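Local coordinates for trafficking protein particle complex subunit 3 (Naegleria fowleri, PDB 6AQ3) that probably serves as a core subunit of the TRAPP complex in vesicle trafficking and carries covalently bound palmitic acid, at residues Y61-R66 against S144-G149; E90-V95 against T115-V120; K167-P170 against Q176-I179. All coordinates share one frame; numbering follows the deposited sequence.

Interactions 1 and 2 are buried, whereas interaction 3 is partly open and has lysines and a glutamate at its edge. Interaction 1 joins two helices by a glycine-based backbone approach and one apolar side-chain pair. Interaction 2 lays helix 85-101 on strand 116-121 almost wholly through aliphatic groups. Interaction 3 is backbone hydrogen bonding inside a hairpin, with an irregular register. Strands 116-121 and 177-186 are neighbours in one antiparallel sheet, which ties interaction 2 to interaction 3; Ile179 packs on helix 146-157, which ties interaction 3 to interaction 1. An isoleucine in each of the two buried contacts also lies about 4 Å from palmitic acid.

Interaction 1: residues Y61-R66 against S144-G149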
loop_
_atom_site.group_PDB
_atom_site.type_symbol
_atom_site.label_atom_id
_atom_site.label_comp_id
_atom_site.label_asym_id
_atom_site.label_seq_id
_atom_site.Cartn_x
_atom_site.Cartn_y
_atom_site.Cartn_z
ATOM N N TYR C 61 -3.458 13.622 0.006
ATOM C CA TYR C 61 -4.295 14.622 -0.636
ATOM C C TYR C 61 -4.650 14.205 -2.058
ATOM O O TYR C 61 -5.827 14.214 -2.447
ATOM C CB TYR C 61 -3.600 15.986 -0.609
ATOM C CG TYR C 61 -4.369 17.051 -1.369
ATOM C CD1 TYR C 61 -5.545 17.586 -0.852
ATOM C CD2 TYR C 61 -3.933 17.498 -2.605
ATOM C CE1 TYR C 61 -6.265 18.553 -1.545
ATOM C CE2 TYR C 61 -4.644 18.466 -3.312
ATOM C CZ TYR C 61 -5.808 18.988 -2.774
ATOM O OH TYR C 61 -6.512 19.937 -3.473
ATOM N N LYS C 62 -3.646 13.807 -2.843
ATOM C CA LYS C 62 -3.923 13.377 -4.211
ATOM C C LYS C 62 -4.778 12.113 -4.226
ATOM O O LYS C 62 -5.684 11.978 -5.053
ATOM C CB LYS C 62 -2.615 13.195 -4.983
ATOM N N MET C 63 -4.540 11.192 -3.294
ATOM C CA MET C 63 -5.336 9.968 -3.265
ATOM C C MET C 63 -6.786 10.262 -2.917
ATOM O O MET C 63 -7.700 9.711 -3.536
ATOM C CB MET C 63 -4.750 8.979 -2.257
ATOM C CG MET C 63 -3.449 8.325 -2.700
ATOM S SD MET C 63 -2.678 7.277 -1.433
ATOM C CE MET C 63 -4.079 6.495 -0.695
ATOM N N GLY C 64 -7.019 11.135 -1.942
ATOM C CA GLY C 64 -8.379 11.390 -1.501
ATOM C C GLY C 64 -9.245 12.036 -2.566
ATOM O O GLY C 64 -10.443 11.752 -2.652
ATOM N N MET C 65 -8.661 12.893 -3.401
ATOM C CA MET C 65 -9.438 13.457 -4.504
ATOM C C MET C 65 -9.863 12.375 -5.484
ATOM O O MET C 65 -10.955 12.449 -6.054
ATOM C CB MET C 65 -8.636 14.546 -5.228
ATOM C CG MET C 65 -8.447 15.817 -4.418
ATOM S SD MET C 65 -7.765 17.201 -5.371
ATOM C CE MET C 65 -6.236 16.486 -5.977
ATOM N N ARG C 66 -9.038 11.347 -5.665
ATOM C CA ARG C 66 -9.348 10.282 -6.608
ATOM C C ARG C 66 -10.263 9.235 -5.999
ATOM O O ARG C 66 -10.983 8.551 -6.732
ATOM C CB ARG C 66 -8.045 9.607 -7.074
ATOM C CG ARG C 66 -7.161 10.482 -7.960
ATOM C CD ARG C 66 -5.785 9.873 -8.240
ATOM N NE ARG C 66 -5.805 8.532 -8.825
ATOM C CZ ARG C 66 -4.731 7.742 -8.924
ATOM N NH1 ARG C 66 -3.539 8.160 -8.502
ATOM N NH2 ARG C 66 -4.839 6.537 -9.464
ATOM N N SER C 144 1.483 7.974 10.091
ATOM C CA SER C 144 0.270 7.778 9.300
ATOM C C SER C 144 -0.287 9.067 8.701
ATOM O O SER C 144 -1.486 9.125 8.408
ATOM C CB SER C 144 -0.817 7.136 10.147
ATOM O OG SER C 144 -0.426 5.861 10.564
ATOM N N ASN C 145 0.563 10.069 8.446
ATOM C CA ASN C 145 0.061 11.375 8.032
ATOM C C ASN C 145 -0.689 11.323 6.710
ATOM O O ASN C 145 -1.517 12.210 6.442
ATOM C CB ASN C 145 1.201 12.380 7.923
ATOM C CG ASN C 145 0.797 13.761 8.423
ATOM O OD1 ASN C 145 -0.069 13.874 9.287
ATOM N ND2 ASN C 145 1.446 14.810 7.909
ATOM N N ILE C 146 -0.456 10.281 5.903
ATOM C CA ILE C 146 -1.200 10.104 4.662
ATOM C C ILE C 146 -2.710 10.157 4.907
ATOM O O ILE C 146 -3.474 10.528 4.010
ATOM C CB ILE C 146 -0.774 8.790 3.988
ATOM C CG1 ILE C 146 -1.224 8.771 2.532
ATOM C CG2 ILE C 146 -1.387 7.600 4.719
ATOM C CD1 ILE C 146 -0.468 7.760 1.697
ATOM N N ILE C 147 -3.165 9.774 6.108
ATOM C CA ILE C 147 -4.596 9.812 6.419
ATOM C C ILE C 147 -5.127 11.242 6.379
ATOM O O ILE C 147 -6.238 11.493 5.894
ATOM C CB ILE C 147 -4.878 9.143 7.784
ATOM C CG1 ILE C 147 -4.464 7.664 7.758
ATOM C CG2 ILE C 147 -6.379 9.236 8.153
ATOM C CD1 ILE C 147 -4.698 6.942 9.069
ATOM N N CYS C 148 -4.359 12.199 6.897
ATOM C CA CYS C 148 -4.835 13.576 6.903
ATOM C C CYS C 148 -5.049 14.097 5.487
ATOM O O CYS C 148 -6.045 14.785 5.211
ATOM C CB CYS C 148 -3.851 14.467 7.656
ATOM S SG CYS C 148 -3.733 14.048 9.399
ATOM N N GLY C 149 -4.135 13.761 4.574
ATOM C CA GLY C 149 -4.272 14.214 3.199
ATOM C C GLY C 149 -5.480 13.615 2.515
ATOM O O GLY C 149 -6.186 14.301 1.763
#
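Tyr61 and Gly149 bring helices 49-75 and 146-157 together backbone to backbone, with 3.9 Å between Tyr61 CA and Gly149 CA. Glycine suits this place because it adds no side chain between the two helix backbones. The carbonyl Gly149 O approaches Tyr61 CA at 3.1 Å in a CA-H...O contact, bent to 146° at the hydrogen. Tyr61 N lies near the same oxygen, but its angle is too poor for a hydrogen bond.

The side chain of Tyr61 leaves this close point. Its CG is anti to the backbone N (chi1 175°), which carries the ring away from 144-149, while CB stays 3.9 Å from Gly149 O. The phenol can therefore serve residues farther along helix 146-157: Tyr61 OH hydrogen-bonds to Glu156, and the ring makes a cation-pi contact with Arg152.

Met63 and Ile146 form the apolar half of the contact. Ile146 sends CG1 anti to its own N (chi1 -164°) and extends to CD1, so that the end of the branch reaches closer to the opposite helix than its base does. There CD1 meets Met63 SD at 3.9 Å, the two side chains crossing at about a right angle. The flexible, unbranched methionine suits a junction where several surfaces meet, since it also packs on Leu30 of the second subunit.

Ile146 touches the bound palmitic acid as well, so this side chain belongs both to the helix packing and to the lipid site. The arrangement is a close helix-helix approach at a glycine, set beside the buried acyl-chain pocket of a Bet3-like TRAPP fold.

Interaction 2: residues E90-V95 against T115-V120; sequences ESIAKV and TEYSIV
Ile92 and Ile119 supply the main apolar contact between helix 85-101 and strand 116-121. Ile119 CD1 rests against the CG2 branch of Ile92 at 3.6 Å and is 4.2 Å from Ile92 CB, and the two side chains cross at about a right angle. Ile119 makes use of both its branches. With CG1 anti to the carbonyl carbon (chi1 -62°), CG1 carries CD1 to Ile92, leaving CG2 to meet Ala93 CB at 4.2 Å. Alanine is small enough for the helix to come close here: Ala93 and Ile119 have the nearest CA atoms of the two segments, 6.4 Å apart. A branched isoleucine against a small alanine thus gives close aliphatic packing.

Aromatic and polar contacts flank this pair. The ring of Tyr117 receives Ile119 CG1 at its edge, in plane, 3.8 Å from Tyr117 CE1; these are neighbours on one face of the strand. The phenol points to the helix, and Tyr117 OH lies 3.7 Å from Ile92 CD1, a van der Waals contact. Its polar need is met by Thr88 of the same helix, through a hydrogen bond that would help fix the ring's position in an apolar setting.

The helix segment runs nearly parallel to the strand, at 6° and 9.4 Å between axes, and includes a wider pi-type turn over 91-95. Ile92 also touches palmitic acid, so its side chain takes part in both the lipid site and the packing on the sheet. Strand 116-121 itself lies between strands 106-108 and 177-186, with backbone hydrogen bonds between Ser118 and Thr108 and between Ile119 and Ile179.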
loop_
_atom_site.group_PDB
_atom_site.type_symbol
_atom_site.label_atom_id
_atom_site.label_comp_id
_atom_site.label_asym_id
_atom_site.label_seq_id
_atom_site.Cartn_x
_atom_site.Cartn_y
_atom_site.Cartn_z
ATOM N N GLU C 90 -19.179 11.764 11.392
ATOM C CA GLU C 90 -19.660 10.386 11.450
ATOM C C GLU C 90 -19.307 9.638 10.169
ATOM O O GLU C 90 -18.919 8.464 10.207
ATOM C CB GLU C 90 -21.172 10.352 11.708
ATOM N N SER C 91 -19.417 10.318 9.025
ATOM C CA SER C 91 -19.144 9.675 7.746
ATOM C C SER C 91 -17.716 9.145 7.684
ATOM O O SER C 91 -17.482 8.018 7.228
ATOM C CB SER C 91 -19.379 10.673 6.619
ATOM O OG SER C 91 -20.710 11.144 6.629
ATOM N N ILE C 92 -16.749 9.942 8.143
ATOM C CA ILE C 92 -15.353 9.510 8.118
ATOM C C ILE C 92 -15.069 8.518 9.236
ATOM O O ILE C 92 -14.543 7.424 8.994
ATOM C CB ILE C 92 -14.409 10.722 8.203
ATOM C CG1 ILE C 92 -14.565 11.614 6.971
ATOM C CG2 ILE C 92 -12.967 10.253 8.347
ATOM C CD1 ILE C 92 -13.935 12.987 7.153
ATOM N N ALA C 93 -15.430 8.880 10.471
ATOM C CA ALA C 93 -15.028 8.090 11.633
ATOM C C ALA C 93 -15.708 6.730 11.656
ATOM O O ALA C 93 -15.085 5.725 12.033
ATOM C CB ALA C 93 -15.324 8.859 12.924
ATOM N N LYS C 94 -16.983 6.674 11.279
ATOM C CA LYS C 94 -17.752 5.450 11.445
ATOM C C LYS C 94 -17.868 4.613 10.179
ATOM O O LYS C 94 -18.115 3.408 10.284
ATOM C CB LYS C 94 -19.170 5.766 11.937
ATOM C CG LYS C 94 -19.235 6.537 13.236
ATOM C CD LYS C 94 -18.646 5.774 14.399
ATOM C CE LYS C 94 -18.969 6.505 15.693
ATOM N NZ LYS C 94 -18.309 5.908 16.869
ATOM N N VAL C 95 -17.736 5.203 8.990
ATOM C CA VAL C 95 -17.899 4.470 7.731
ATOM C C VAL C 95 -16.573 4.336 6.981
ATOM O O VAL C 95 -16.113 3.224 6.720
ATOM C CB VAL C 95 -18.997 5.108 6.849
ATOM C CG1 VAL C 95 -19.204 4.325 5.547
ATOM C CG2 VAL C 95 -20.316 5.164 7.608
ATOM N N THR C 115 -17.181 23.914 13.769
ATOM C CA THR C 115 -16.249 23.945 12.651
ATOM C C THR C 115 -14.999 23.117 12.919
ATOM O O THR C 115 -14.118 23.050 12.057
ATOM C CB THR C 115 -15.862 25.387 12.315
ATOM O OG1 THR C 115 -15.223 25.987 13.449
ATOM C CG2 THR C 115 -17.113 26.200 11.936
ATOM N N GLU C 116 -14.898 22.494 14.093
ATOM C CA GLU C 116 -13.763 21.644 14.429
ATOM C C GLU C 116 -14.241 20.427 15.195
ATOM O O GLU C 116 -15.130 20.520 16.047
ATOM C CB GLU C 116 -12.721 22.337 15.303
ATOM C CG GLU C 116 -12.268 23.685 14.855
ATOM C CD GLU C 116 -11.180 24.211 15.754
ATOM O OE1 GLU C 116 -10.644 25.305 15.471
ATOM O OE2 GLU C 116 -10.866 23.516 16.747
ATOM N N TYR C 117 -13.628 19.293 14.897
ATOM C CA TYR C 117 -13.810 18.091 15.685
ATOM C C TYR C 117 -12.527 17.289 15.572
ATOM O O TYR C 117 -11.695 17.536 14.696
ATOM C CB TYR C 117 -15.035 17.287 15.215
ATOM C CG TYR C 117 -14.983 16.805 13.771
ATOM C CD1 TYR C 117 -14.293 15.643 13.429
ATOM C CD2 TYR C 117 -15.612 17.515 12.751
ATOM C CE1 TYR C 117 -14.232 15.193 12.111
ATOM C CE2 TYR C 117 -15.564 17.066 11.430
ATOM C CZ TYR C 117 -14.869 15.903 11.123
ATOM O OH TYR C 117 -14.811 15.439 9.830
ATOM N N SER C 118 -12.368 16.327 16.468
ATOM C CA SER C 118 -11.247 15.404 16.418
ATOM C C SER C 118 -11.775 14.005 16.167
ATOM O O SER C 118 -12.892 13.666 16.576
ATOM C CB SER C 118 -10.427 15.415 17.708
ATOM O OG SER C 118 -9.778 16.659 17.890
ATOM N N ILE C 119 -10.955 13.197 15.496
ATOM C CA ILE C 119 -11.230 11.782 15.277
ATOM C C ILE C 119 -10.214 11.018 16.118
ATOM O O ILE C 119 -9.006 11.103 15.870
ATOM C CB ILE C 119 -11.124 11.405 13.785
ATOM C CG1 ILE C 119 -12.161 12.158 12.939
ATOM C CG2 ILE C 119 -11.321 9.922 13.587
ATOM C CD1 ILE C 119 -12.030 11.925 11.426
ATOM N N VAL C 120 -10.689 10.288 17.122
ATOM C CA VAL C 120 -9.811 9.563 18.036
ATOM C C VAL C 120 -9.994 8.066 17.844
ATOM O O VAL C 120 -11.115 7.589 17.639
ATOM C CB VAL C 120 -10.062 9.959 19.508
ATOM C CG1 VAL C 120 -9.654 11.415 19.748
ATOM C CG2 VAL C 120 -11.504 9.738 19.886
#

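Interaction 3: residues K167-P170 against Q176-I179; sequences KKCP and QSEI
Lys167 and Lys168 both turn their backbone N-H groups to the single carbonyl of Glu178, which is the mark of a classic beta bulge. The bond from Lys167 N to Glu178 O is 2.9 Å long and almost straight at 173°; that from Lys168 N to the same oxygen is weak at 3.4 Å. The return bond runs from Glu178 N to Lys168 O, also 2.9 Å. Beside it, Ser177 CA adds a CA-H...O contact to Lys168 O at 3.2 Å. The extra residue is accommodated by a helix-like psi of -34° at Lys167, which lets two consecutive residues face one.

Lys168 and Glu178 project from the same face of the sheet. The aliphatic part of the lysine lies by the carboxylate, Lys168 CD being 3.5 Å from Glu178 OE1, but a bend at chi3 (68°) turns the chain, and the ammonium does not touch Glu178. Lysine suits this edge because its methylenes can pack while its charge goes elsewhere, here into a salt bridge with Asp175 in the connecting loop. Glu178 OE2 is likewise engaged outside the hairpin, hydrogen-bonded to Ser118.

Past the bulge the pairing gives way to packing. Pro170, whose nitrogen carries no hydrogen and so cannot extend the pairing, places CD 3.2 Å from Ser177 OG. Between Lys168 and Pro170, Cys169 N is hydrogen-bonded to Asp174 OD2 of the connecting loop, which probably helps to fix the end of the strand.

The hairpin joins strands 160-168 and 177-186. The latter is paired on its other side with strand 116-121, and Ile179 lies on the face away from Lys168 and Glu178 and packs against Ile147 and Cys148 of helix 146-157.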
loop_
_atom_site.group_PDB
_atom_site.type_symbol
_atom_site.label_atom_id
_atom_site.label_comp_id
_atom_site.label_asym_id
_atom_site.label_seq_id
_atom_site.Cartn_x
_atom_site.Cartn_y
_atom_site.Cartn_z
ATOM N N LYS C 167 -2.635 15.149 15.994
ATOM C CA LYS C 167 -2.308 15.742 17.279
ATOM C C LYS C 167 -1.719 14.750 18.269
ATOM O O LYS C 167 -0.872 15.136 19.077
ATOM C CB LYS C 167 -3.556 16.403 17.890
ATOM C CG LYS C 167 -4.219 17.426 16.967
ATOM C CD LYS C 167 -3.856 18.864 17.331
ATOM C CE LYS C 167 -2.819 19.457 16.374
ATOM N NZ LYS C 167 -2.538 20.897 16.668
ATOM N N LYS C 168 -2.144 13.490 18.238
ATOM C CA LYS C 168 -1.641 12.474 19.148
ATOM C C LYS C 168 -1.497 11.167 18.383
ATOM O O LYS C 168 -2.340 10.851 17.541
ATOM C CB LYS C 168 -2.574 12.314 20.358
ATOM C CG LYS C 168 -2.514 13.497 21.312
ATOM C CD LYS C 168 -3.636 13.518 22.336
ATOM C CE LYS C 168 -3.506 12.379 23.334
ATOM N NZ LYS C 168 -4.439 12.536 24.490
ATOM N N CYS C 169 -0.412 10.422 18.658
ATOM C CA CYS C 169 -0.142 9.115 18.034
ATOM C C CYS C 169 0.582 8.211 19.032
ATOM O O CYS C 169 1.568 8.650 19.646
ATOM C CB CYS C 169 0.697 9.258 16.754
ATOM S SG CYS C 169 0.880 7.738 15.722
ATOM N N PRO C 170 0.111 6.980 19.240
ATOM C CA PRO C 170 0.793 6.088 20.200
ATOM C C PRO C 170 2.242 5.776 19.855
ATOM O O PRO C 170 3.031 5.505 20.767
ATOM C CB PRO C 170 -0.086 4.822 20.205
ATOM C CG PRO C 170 -1.107 5.012 19.154
ATOM C CD PRO C 170 -1.222 6.485 18.877
ATOM N N GLN C 176 -3.565 7.484 22.630
ATOM C CA GLN C 176 -4.413 7.145 21.497
ATOM C C GLN C 176 -4.010 8.003 20.307
ATOM O O GLN C 176 -3.217 8.940 20.429
ATOM C CB GLN C 176 -5.887 7.365 21.848
ATOM C CG GLN C 176 -6.218 8.824 22.078
ATOM C CD GLN C 176 -7.659 9.041 22.490
ATOM O OE1 GLN C 176 -8.322 8.122 22.963
ATOM N NE2 GLN C 176 -8.141 10.268 22.344
ATOM N N SER C 177 -4.606 7.700 19.158
ATOM C CA SER C 177 -4.475 8.549 17.982
ATOM C C SER C 177 -5.582 9.579 17.997
ATOM O O SER C 177 -6.721 9.279 18.364
ATOM C CB SER C 177 -4.539 7.750 16.677
ATOM O OG SER C 177 -3.404 6.922 16.550
ATOM N N GLU C 178 -5.235 10.800 17.607
ATOM C CA GLU C 178 -6.200 11.874 17.478
ATOM C C GLU C 178 -5.859 12.670 16.237
ATOM O O GLU C 178 -4.720 13.118 16.080
ATOM C CB GLU C 178 -6.196 12.787 18.707
ATOM C CG GLU C 178 -7.068 14.051 18.506
ATOM C CD GLU C 178 -7.137 14.948 19.734
ATOM O OE1 GLU C 178 -6.518 14.610 20.770
ATOM O OE2 GLU C 178 -7.814 16.000 19.657
ATOM N N ILE C 179 -6.850 12.854 15.370
ATOM C CA ILE C 179 -6.719 13.656 14.160
ATOM C C ILE C 179 -7.727 14.804 14.237
ATOM O O ILE C 179 -8.909 14.576 14.512
ATOM C CB ILE C 179 -6.950 12.795 12.907
ATOM C CG1 ILE C 179 -5.814 11.785 12.759
ATOM C CG2 ILE C 179 -7.048 13.686 11.679
ATOM C CD1 ILE C 179 -6.011 10.769 11.643
#